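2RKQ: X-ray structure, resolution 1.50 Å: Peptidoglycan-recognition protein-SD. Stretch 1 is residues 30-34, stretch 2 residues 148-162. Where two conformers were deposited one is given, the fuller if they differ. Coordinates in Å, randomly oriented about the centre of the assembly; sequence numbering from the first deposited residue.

Stretch 1 30-34: VIAHT
Stretch 2, residues 148-162: KSPGEALYALIQQWP

A strand packed against a helix usually relies on apolar side chains for most of its contact and on a few polar atoms to fix the register, and peptidoglycan-recognition protein-SD offers a compact example. Residues 30-33 are the end of an extended strand; Lys 148 to Pro 150 lead into a helix, with Gly 151 at its N-cap position. Strand and helix run nearly antiparallel, at 159° between their N-to-C directions, with a closest axial approach of 9.3 Å. The CA atoms of Ala 32 and Pro 150 lie 4.2 Å apart and set the register. Together the two stretches bury 375 Å².

Val 30 (phi/psi -122/126, chi1 t) points its CA-to-CB bond away from the helix and makes no contact with it. The alternation of the strand then turns Ile 31 (-100/124) toward the helix, where it has the largest covered area of any residue here, 94 Å². With chi1 and chi2 both m, its CG2 lies 4.0 Å from CG2 of Ile 158, 4.2 Å from CD2 of Leu 154 and 4.3 Å from CB of Pro 150. Leu 154 (t, p) and Ile 158 (chi1 p, chi2 110°) are one helical turn apart and both point toward the strand, so the single methyl CG2 of Ile 31 can touch both. Farther along, the chain makes a type I turn from Ile 158 to Trp 161, and the indole, at chi1 m and chi2 7°, brings CZ3 to 4.5 Å from CD1 of Ile 31.

Ala 32 (-122/166) directs its CA-to-CB bond away overall, yet the backbones are so close that its CB still lies 3.5 Å from OG of Ser 149, and its CA 3.3 Å from the same OG. Its carbonyl C is 3.6 Å from CB of Pro 150, whose ring (C-gamma endo) follows a cis peptide bond.

His 33 (-117/161) supplies the polar anchor. Its backbone N donates a hydrogen bond to OG of Ser 149, 3.0 Å away with an N-H...O angle of 160°; Ser 149, at -52/139 with chi1 t, thus lets a short side chain engage the strand backbone. The imidazole, set by chi1 73° (p) and chi2 -9°, lies with one face over the Pro 150-Gly 151 linkage: CD2 is 3.3 Å from O of Pro 150, and NE2 is 3.9 Å from N of Gly 151. Burial has a cost, for NE2 of His 33 and O of Pro 150 have no polar partner in the model. Gly 151, the N-cap residue, has phi/psi 93/146, at which a CB would jam against the preceding carbonyl O; it would also lie 3.3 Å from CD2 of His 33.

Thr 34 (-82/-20, chi1 p) leaves the strand conformation and points away, ending the contact. The helix start has its own brace within stretch 2, a salt bridge of 2.7 Å from NZ of Lys 148 to OE1 of Glu 152.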

# COMPACT_ATOMS: atom_id res chain seq x y z
N VAL A 30 7.05 0.79 0.49
CA VAL A 30 7.03 -0.37 -0.37
C VAL A 30 5.77 -0.32 -1.21
O VAL A 30 4.69 -0.20 -0.68
CB VAL A 30 7.08 -1.69 0.46
CG1 VAL A 30 6.92 -2.91 -0.46
CG2 VAL A 30 8.42 -1.79 1.18
N ILE A 31 5.93 -0.41 -2.53
CA ILE A 31 4.80 -0.35 -3.44
C ILE A 31 4.43 -1.75 -3.91
O ILE A 31 5.25 -2.49 -4.47
CB ILE A 31 5.11 0.52 -4.67
CG1 ILE A 31 5.63 1.90 -4.25
CG2 ILE A 31 3.88 0.64 -5.58
CD1 ILE A 31 4.66 2.69 -3.36
N ALA A 32 3.16 -2.09 -3.68
CA ALA A 32 2.58 -3.37 -4.06
C ALA A 32 1.40 -3.19 -4.99
O ALA A 32 0.91 -2.08 -5.19
CB ALA A 32 2.14 -4.13 -2.81
N HIS A 33 0.97 -4.29 -5.62
CA HIS A 33 -0.38 -4.35 -6.16
C HIS A 33 -1.13 -5.45 -5.45
O HIS A 33 -0.53 -6.32 -4.81
CB HIS A 33 -0.42 -4.47 -7.70
CG HIS A 33 -0.02 -5.80 -8.29
ND1 HIS A 33 0.53 -6.85 -7.58
CD2 HIS A 33 -0.09 -6.21 -9.58
CE1 HIS A 33 0.76 -7.86 -8.41
NE2 HIS A 33 0.40 -7.49 -9.63
N THR A 34 -2.45 -5.39 -5.52
CA THR A 34 -3.26 -6.41 -4.85
C THR A 34 -3.36 -7.67 -5.70
O THR A 34 -3.69 -8.74 -5.17
CB THR A 34 -4.67 -5.91 -4.53
OG1 THR A 34 -5.33 -5.53 -5.74
CG2 THR A 34 -4.59 -4.72 -3.61
N LYS A 148 5.81 -11.18 -7.80
CA LYS A 148 5.85 -10.31 -8.97
C LYS A 148 5.33 -8.92 -8.63
O LYS A 148 5.56 -7.97 -9.38
CB LYS A 148 5.01 -10.88 -10.11
CG LYS A 148 5.54 -12.20 -10.68
CD LYS A 148 6.99 -12.08 -11.18
CE LYS A 148 7.10 -11.94 -12.70
NZ LYS A 148 6.58 -10.65 -13.24
N SER A 149 4.61 -8.81 -7.52
CA SER A 149 4.05 -7.53 -7.10
C SER A 149 5.17 -6.48 -7.08
O SER A 149 6.27 -6.79 -6.63
CB SER A 149 3.44 -7.70 -5.73
OG SER A 149 2.94 -6.48 -5.23
N PRO A 150 4.90 -5.24 -7.54
CA PRO A 150 3.63 -4.62 -7.91
C PRO A 150 3.25 -4.79 -9.38
O PRO A 150 2.40 -4.06 -9.89
CB PRO A 150 3.87 -3.14 -7.58
CG PRO A 150 5.35 -2.94 -7.97
CD PRO A 150 6.02 -4.26 -7.62
N GLY A 151 3.85 -5.80 -10.02
CA GLY A 151 3.61 -6.06 -11.43
C GLY A 151 4.64 -5.34 -12.27
O GLY A 151 5.09 -4.23 -11.94
N GLU A 152 5.02 -5.95 -13.38
CA GLU A 152 6.10 -5.38 -14.18
C GLU A 152 5.87 -3.92 -14.56
O GLU A 152 6.79 -3.10 -14.48
CB GLU A 152 6.33 -6.19 -15.46
CG GLU A 152 6.80 -7.61 -15.25
CD GLU A 152 8.18 -7.72 -14.61
OE1 GLU A 152 8.41 -8.72 -13.90
OE2 GLU A 152 9.05 -6.83 -14.83
N ALA A 153 4.65 -3.58 -15.00
CA ALA A 153 4.40 -2.24 -15.53
C ALA A 153 4.48 -1.21 -14.43
O ALA A 153 5.05 -0.13 -14.61
CB ALA A 153 3.04 -2.18 -16.22
N LEU A 154 3.91 -1.54 -13.27
CA LEU A 154 3.96 -0.61 -12.16
C LEU A 154 5.36 -0.53 -11.57
O LEU A 154 5.85 0.55 -11.22
CB LEU A 154 2.90 -0.98 -11.13
CG LEU A 154 2.91 -0.18 -9.83
CD1 LEU A 154 2.88 1.34 -10.06
CD2 LEU A 154 1.70 -0.60 -9.01
N TYR A 155 6.03 -1.67 -11.46
CA TYR A 155 7.41 -1.67 -10.98
C TYR A 155 8.31 -0.79 -11.83
O TYR A 155 9.09 -0.00 -11.30
CB TYR A 155 7.97 -3.08 -10.91
CG TYR A 155 9.34 -3.15 -10.27
CD1 TYR A 155 10.45 -3.54 -11.03
CD2 TYR A 155 9.53 -2.80 -8.93
CE1 TYR A 155 11.71 -3.61 -10.45
CE2 TYR A 155 10.79 -2.87 -8.35
CZ TYR A 155 11.87 -3.27 -9.13
OH TYR A 155 13.12 -3.34 -8.55
N ALA A 156 8.15 -0.86 -13.15
CA ALA A 156 8.97 -0.04 -14.06
C ALA A 156 8.78 1.45 -13.80
O ALA A 156 9.73 2.25 -13.92
CB ALA A 156 8.63 -0.35 -15.48
N LEU A 157 7.56 1.83 -13.45
CA LEU A 157 7.25 3.21 -13.16
C LEU A 157 7.88 3.65 -11.84
O LEU A 157 8.55 4.70 -11.78
CB LEU A 157 5.73 3.44 -13.13
CG LEU A 157 4.99 3.31 -14.46
CD1 LEU A 157 3.49 3.48 -14.20
CD2 LEU A 157 5.50 4.34 -15.48
N ILE A 158 7.69 2.85 -10.78
CA ILE A 158 8.19 3.27 -9.47
C ILE A 158 9.72 3.33 -9.46
O ILE A 158 10.29 4.14 -8.73
CB ILE A 158 7.63 2.42 -8.29
CG1 ILE A 158 8.16 1.00 -8.29
CG2 ILE A 158 6.12 2.43 -8.30
CD1 ILE A 158 9.12 0.70 -7.19
N GLN A 159 10.38 2.52 -10.27
CA GLN A 159 11.85 2.61 -10.34
C GLN A 159 12.30 3.98 -10.80
O GLN A 159 13.46 4.35 -10.61
CB GLN A 159 12.41 1.58 -11.31
CG GLN A 159 12.34 0.15 -10.84
CD GLN A 159 13.02 -0.78 -11.80
OE1 GLN A 159 14.08 -1.35 -11.49
NE2 GLN A 159 12.46 -0.91 -12.98
N GLN A 160 11.41 4.72 -11.45
CA GLN A 160 11.75 6.05 -11.93
C GLN A 160 11.46 7.16 -10.92
O GLN A 160 11.85 8.32 -11.15
CB GLN A 160 11.00 6.40 -13.22
CG GLN A 160 11.13 5.36 -14.31
CD GLN A 160 10.20 5.61 -15.51
OE1 GLN A 160 10.47 5.14 -16.62
NE2 GLN A 160 9.09 6.32 -15.29
N TRP A 161 10.75 6.82 -9.85
CA TRP A 161 10.36 7.80 -8.86
C TRP A 161 11.52 8.19 -7.95
O TRP A 161 12.46 7.42 -7.76
CB TRP A 161 9.24 7.25 -7.98
CG TRP A 161 7.94 7.03 -8.69
CD1 TRP A 161 7.69 7.15 -10.03
CD2 TRP A 161 6.73 6.59 -8.08
NE1 TRP A 161 6.36 6.84 -10.28
CE2 TRP A 161 5.76 6.48 -9.11
CE3 TRP A 161 6.36 6.28 -6.76
CZ2 TRP A 161 4.44 6.08 -8.85
CZ3 TRP A 161 5.05 5.88 -6.51
CH2 TRP A 161 4.11 5.78 -7.55
N PRO A 162 11.43 9.39 -7.35
CA PRO A 162 12.43 9.80 -6.39
C PRO A 162 12.59 8.77 -5.28
O PRO A 162 11.61 8.18 -4.81
CB PRO A 162 11.89 11.11 -5.84
CG PRO A 162 10.96 11.63 -6.90
CD PRO A 162 10.39 10.41 -7.56